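Local coordinates for protein transcriptional regulator, ROK family (Vibrio cholerae O1 biovar eltor, PDB 1Z05) that probably binds DNA as a transcriptional regulator of carbohydrate metabolism, being a zinc-containing ROK-family homologue of the E. coli repressor Mlc, at residues Gly276-Cys279 / Asn283-Cys286. Sequence-based numbering, arbitrary orientation.
With ZN (zinc ion), chain B.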
# COMPACT_ATOMS: atom_id res chain seq x y z
N GLY A 276 -20.59 11.82 19.54
CA GLY A 276 -20.05 13.14 19.20
C GLY A 276 -20.93 14.03 18.33
O GLY A 276 -22.11 13.74 18.11
N LYS A 277 -20.33 15.12 17.85
CA LYS A 277 -20.98 16.10 16.98
C LYS A 277 -21.30 15.54 15.60
O LYS A 277 -20.55 14.71 15.07
CB LYS A 277 -20.09 17.33 16.81
CG LYS A 277 -20.46 18.51 17.69
CD LYS A 277 -19.36 19.57 17.70
CE LYS A 277 -18.32 19.29 18.78
NZ LYS A 277 -18.86 19.46 20.16
N ARG A 278 -22.40 16.01 15.02
CA ARG A 278 -22.75 15.66 13.65
C ARG A 278 -21.75 16.29 12.68
O ARG A 278 -21.41 17.47 12.79
CB ARG A 278 -24.19 16.09 13.32
CG ARG A 278 -24.65 15.68 11.92
CD ARG A 278 -26.14 15.40 11.87
NE ARG A 278 -26.46 14.56 10.71
CZ ARG A 278 -27.64 14.01 10.47
NH1 ARG A 278 -28.66 14.20 11.31
NH2 ARG A 278 -27.82 13.27 9.38
N CYS A 279 -21.25 15.46 11.77
CA CYS A 279 -20.30 15.88 10.76
C CYS A 279 -21.05 16.32 9.51
O CYS A 279 -22.20 15.96 9.32
CB CYS A 279 -19.37 14.71 10.43
SG CYS A 279 -18.01 15.07 9.30
N ASN A 283 -22.81 11.63 9.38
CA ASN A 283 -22.46 10.77 10.51
C ASN A 283 -21.97 11.57 11.70
O ASN A 283 -21.73 12.77 11.59
CB ASN A 283 -21.41 9.73 10.08
CG ASN A 283 -22.00 8.63 9.22
OD1 ASN A 283 -23.17 8.26 9.38
ND2 ASN A 283 -21.20 8.09 8.31
N TYR A 284 -21.83 10.90 12.84
CA TYR A 284 -21.48 11.56 14.09
C TYR A 284 -20.10 11.16 14.62
O TYR A 284 -19.70 10.00 14.50
CB TYR A 284 -22.54 11.24 15.15
CG TYR A 284 -23.93 11.77 14.87
CD1 TYR A 284 -24.77 11.15 13.94
CD2 TYR A 284 -24.42 12.89 15.55
CE1 TYR A 284 -26.06 11.64 13.69
CE2 TYR A 284 -25.70 13.38 15.32
CZ TYR A 284 -26.51 12.76 14.39
OH TYR A 284 -27.78 13.26 14.17
N GLY A 285 -19.39 12.11 15.22
CA GLY A 285 -18.15 11.82 15.94
C GLY A 285 -16.89 11.64 15.11
O GLY A 285 -15.88 11.13 15.62
N CYS A 286 -16.94 12.05 13.84
CA CYS A 286 -15.79 12.01 12.94
C CYS A 286 -14.61 12.81 13.48
O CYS A 286 -14.80 13.80 14.19
CB CYS A 286 -16.19 12.55 11.55
SG CYS A 286 -17.49 11.58 10.72
ZN ZN B . -17.68 12.69 8.75
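Cys279 and Cys286 clasp one zinc ion from the two arms of a tight loop, forming half of the HC3 zinc site, which His269 and Cys281 complete. The three cysteines match the CXCGXXGCXE zinc-binding signature of the ROK family, in the loop that follows strand 255-256 and leads into helix 288-291. The metal is 2.5 Å from Cys279 SG and 2.3 Å from Cys286 SG. A chi1 of -175° swings Cys279 SG opposite the backbone N, toward the metal, whereas Cys286 SG lies opposite its own carbonyl carbon. A single beta bridge, Arg278 with Tyr284, pairs the arms. Cys279 N donates to Asn283 O at 2.7 Å, nearly straight, and Gly285 N donates to Lys277 O, which helps hold the backbone on which both cysteine ligands sit. On the outer side Arg278 runs obliquely over the Tyr284 ring. Its CB lies 3.7 Å from Tyr284 CE2; CG sits above the same ring face, displaced toward the rim; CD reaches Tyr284 OH (3.5 Å). Arg278 NE and CZ pass near Tyr284 OH; Tyr284 CE1 lies over one face of the guanidinium, offset toward its rim, with the planes 41° apart. Arg278 NH1, at the tip, comes to 3.1 Å from Tyr284 OH. Asn283 ND2 hydrogen-bonds to Arg383 O of the second subunit. At the edge of the tyrosine ring, in its plane, Gly276 O approaches Tyr284 CD2 to 3.6 Å.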